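Local coordinates for F5/8 type C domain protein (Bacteroides ovatus, PDB 4ZRX), which is a putative alpha-L-fucosidase, probably cleaving terminal fucose from glycans with a TIM-barrel domain that is joined to an F5/8 type C domain, at residues E178-F184 and K214-M220. Sequence-based numbering, arbitrary orientation.
Sequences EVHEVWF and KAVMAIM
Ile-219 lays its CG1 over one face of the Trp-183 indole, 3.4 Å from the centroid of the six-membered ring. The approach is almost square-on, 15° off the ring normal, a CH-pi contact. CD1 of Ile-219 spreads along the same face to CZ2 and CE2. Ile-219 CG1 stands anti to its carbonyl carbon (chi1 -44°), which brings this branch over the indole. Trp-183 NE1 donates to Glu-286 OE1, which limits rotation of the indole. A leucine here has no N-H and no flat face; Glu-286 OE1 would probably lose this partner and Ile-219 CG1 the surface it rests on. Ala-218 CB, on the same side of the sheet as Trp-183, lies 3.4 Å from Glu-181 OE2.

Phe-184 meets Met-217, a selenomethionine, on a different side, toward helix 201-211. The Met-217 chain runs extended, and SE sits at the ring edge, 5.2 Å from the centroid and 81° off the normal, a Met-aromatic contact. Met-217 CE touches Phe-184 CD2 at 3.6 Å. Met-220 O also lies at this ring edge; it is buried by this contact, with no partner in the model.

Five backbone hydrogen bonds join the parallel strands 181-184 and 216-219 and their ends. Val-182 is gripped twice, through N to Val-216 O and through O to Ala-218 N. At the start, Lys-214 NZ forms a salt bridge to Glu-178 OE2 (2.8 Å), which offers its syn lone pair. A water links the same NZ to His-180 NE2.

The strands and helix 201-211 form a beta-alpha-beta unit of the TIM barrel. The ion pair precedes them, at a partly exposed edge. Phe-184 and Met-217 make the helix side apolar, whereas the close carboxylates of Glu-181 and Glu-286 make the indole side locally polar.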
loop_
_atom_site.group_PDB
_atom_site.type_symbol
_atom_site.label_atom_id
_atom_site.label_comp_id
_atom_site.label_asym_id
_atom_site.label_seq_id
_atom_site.Cartn_x
_atom_site.Cartn_y
_atom_site.Cartn_z
ATOM N N GLU A 178 -12.315 -23.802 -2.473
ATOM C CA GLU A 178 -10.884 -23.620 -2.555
ATOM C C GLU A 178 -10.480 -22.266 -1.980
ATOM O O GLU A 178 -11.140 -21.261 -2.227
ATOM C CB GLU A 178 -10.421 -23.667 -4.029
ATOM C CG GLU A 178 -10.415 -24.963 -4.747
ATOM C CD GLU A 178 -9.584 -24.828 -6.045
ATOM O OE1 GLU A 178 -9.288 -23.665 -6.522
ATOM O OE2 GLU A 178 -9.146 -25.873 -6.489
ATOM N N VAL A 179 -9.382 -22.290 -1.247
ATOM C CA VAL A 179 -8.848 -21.161 -0.553
ATOM C C VAL A 179 -7.400 -20.979 -1.020
ATOM O O VAL A 179 -6.605 -21.930 -0.933
ATOM C CB VAL A 179 -8.854 -21.366 0.959
ATOM C CG1 VAL A 179 -8.158 -20.231 1.668
ATOM C CG2 VAL A 179 -10.268 -21.526 1.470
ATOM N N HIS A 180 -7.071 -19.803 -1.539
ATOM C CA HIS A 180 -5.736 -19.556 -2.095
ATOM C C HIS A 180 -4.749 -18.886 -1.135
ATOM O O HIS A 180 -3.546 -18.946 -1.371
ATOM C CB HIS A 180 -5.832 -18.811 -3.392
ATOM C CG HIS A 180 -6.125 -19.685 -4.571
ATOM N ND1 HIS A 180 -7.402 -20.120 -4.892
ATOM C CD2 HIS A 180 -5.295 -20.254 -5.481
ATOM C CE1 HIS A 180 -7.346 -20.904 -5.959
ATOM N NE2 HIS A 180 -6.080 -20.987 -6.337
ATOM N N GLU A 181 -5.233 -18.259 -0.073
ATOM C CA GLU A 181 -4.339 -17.602 0.870
ATOM C C GLU A 181 -4.997 -17.621 2.235
ATOM O O GLU A 181 -6.202 -17.353 2.315
ATOM C CB GLU A 181 -4.009 -16.141 0.420
ATOM C CG GLU A 181 -3.067 -15.345 1.340
ATOM C CD GLU A 181 -2.459 -14.093 0.730
ATOM O OE1 GLU A 181 -2.590 -13.882 -0.477
ATOM O OE2 GLU A 181 -1.744 -13.369 1.480
ATOM N N VAL A 182 -4.193 -17.895 3.267
ATOM C CA VAL A 182 -4.579 -17.874 4.662
ATOM C C VAL A 182 -3.670 -16.910 5.389
ATOM O O VAL A 182 -2.441 -17.087 5.375
ATOM C CB VAL A 182 -4.468 -19.275 5.330
ATOM C CG1 VAL A 182 -4.901 -19.213 6.735
ATOM C CG2 VAL A 182 -5.357 -20.252 4.549
ATOM N N TRP A 183 -4.268 -15.826 5.910
ATOM C CA TRP A 183 -3.512 -14.732 6.467
ATOM C C TRP A 183 -3.556 -14.837 7.982
ATOM O O TRP A 183 -4.653 -14.818 8.578
ATOM C CB TRP A 183 -4.172 -13.419 6.022
ATOM C CG TRP A 183 -3.283 -12.327 5.594
ATOM C CD1 TRP A 183 -2.758 -12.169 4.349
ATOM C CD2 TRP A 183 -2.883 -11.155 6.334
ATOM N NE1 TRP A 183 -2.038 -11.036 4.264
ATOM C CE2 TRP A 183 -2.116 -10.357 5.445
ATOM C CE3 TRP A 183 -2.988 -10.756 7.662
ATOM C CZ2 TRP A 183 -1.542 -9.135 5.835
ATOM C CZ3 TRP A 183 -2.437 -9.565 8.039
ATOM C CH2 TRP A 183 -1.752 -8.738 7.126
ATOM N N PHE A 184 -2.374 -14.953 8.591
ATOM C CA PHE A 184 -2.227 -15.002 10.042
ATOM C C PHE A 184 -1.443 -13.793 10.525
ATOM O O PHE A 184 -0.209 -13.729 10.492
ATOM C CB PHE A 184 -1.506 -16.296 10.431
ATOM C CG PHE A 184 -2.282 -17.582 10.179
ATOM C CD1 PHE A 184 -3.641 -17.683 10.411
ATOM C CD2 PHE A 184 -1.584 -18.740 9.862
ATOM C CE1 PHE A 184 -4.305 -18.872 10.254
ATOM C CE2 PHE A 184 -2.238 -19.975 9.703
ATOM C CZ PHE A 184 -3.629 -20.045 9.882
ATOM N N LYS A 214 -3.458 -25.750 -2.613
ATOM C CA LYS A 214 -3.045 -24.595 -3.391
ATOM C C LYS A 214 -2.726 -23.372 -2.544
ATOM O O LYS A 214 -2.155 -22.384 -3.095
ATOM C CB LYS A 214 -4.133 -24.200 -4.370
ATOM C CG LYS A 214 -4.338 -25.228 -5.454
ATOM C CD LYS A 214 -5.464 -24.804 -6.353
ATOM C CE LYS A 214 -5.588 -25.690 -7.614
ATOM N NZ LYS A 214 -6.955 -25.426 -8.109
ATOM N N ALA A 215 -3.110 -23.384 -1.256
ATOM C CA ALA A 215 -3.055 -22.176 -0.395
ATOM C C ALA A 215 -1.640 -21.841 -0.016
ATOM O O ALA A 215 -0.804 -22.758 0.166
ATOM C CB ALA A 215 -3.829 -22.341 0.837
ATOM N N VAL A 216 -1.381 -20.548 0.142
ATOM C CA VAL A 216 -0.196 -20.078 0.825
ATOM C C VAL A 216 -0.546 -19.560 2.248
ATOM O O VAL A 216 -1.612 -18.962 2.437
ATOM C CB VAL A 216 0.559 -18.970 0.044
ATOM C CG1 VAL A 216 1.224 -19.578 -1.177
ATOM C CG2 VAL A 216 -0.348 -17.823 -0.340
HETATM N N MSE A 217 0.342 -19.821 3.193
HETATM C CA MSE A 217 0.226 -19.344 4.576
HETATM C C MSE A 217 1.044 -18.083 4.711
HETATM O O MSE A 217 2.251 -18.073 4.513
HETATM C CB MSE A 217 0.701 -20.420 5.558
HETATM C CG MSE A 217 0.456 -20.068 7.016
HETATM SE SE MSE A 217 0.955 -21.618 8.033
HETATM C CE MSE A 217 1.260 -20.996 9.825
ATOM N N ALA A 218 0.356 -16.961 4.976
ATOM C CA ALA A 218 0.935 -15.619 4.940
ATOM C C ALA A 218 1.103 -14.935 6.288
ATOM O O ALA A 218 0.282 -15.091 7.198
ATOM C CB ALA A 218 0.061 -14.759 4.062
ATOM N N ILE A 219 2.196 -14.167 6.379
ATOM C CA ILE A 219 2.539 -13.227 7.450
ATOM C C ILE A 219 3.162 -14.043 8.571
ATOM O O ILE A 219 4.402 -14.180 8.604
ATOM C CB ILE A 219 1.380 -12.319 7.896
ATOM C CG1 ILE A 219 0.618 -11.768 6.692
ATOM C CG2 ILE A 219 1.884 -11.263 8.859
ATOM C CD1 ILE A 219 1.427 -10.936 5.663
HETATM N N MSE A 220 2.359 -14.613 9.469
HETATM C CA MSE A 220 2.868 -15.638 10.408
HETATM C C MSE A 220 2.703 -16.930 9.629
HETATM O O MSE A 220 1.748 -17.702 9.788
HETATM C CB MSE A 220 2.110 -15.653 11.740
HETATM C CG MSE A 220 2.234 -14.421 12.549
HETATM SE SE MSE A 220 4.069 -13.895 12.934
HETATM C CE MSE A 220 4.546 -15.410 13.959
HETATM O O HOH W 1 -1.976 -19.044 -3.879
HETATM O O HOH W 2 -6.172 -22.466 -8.836
#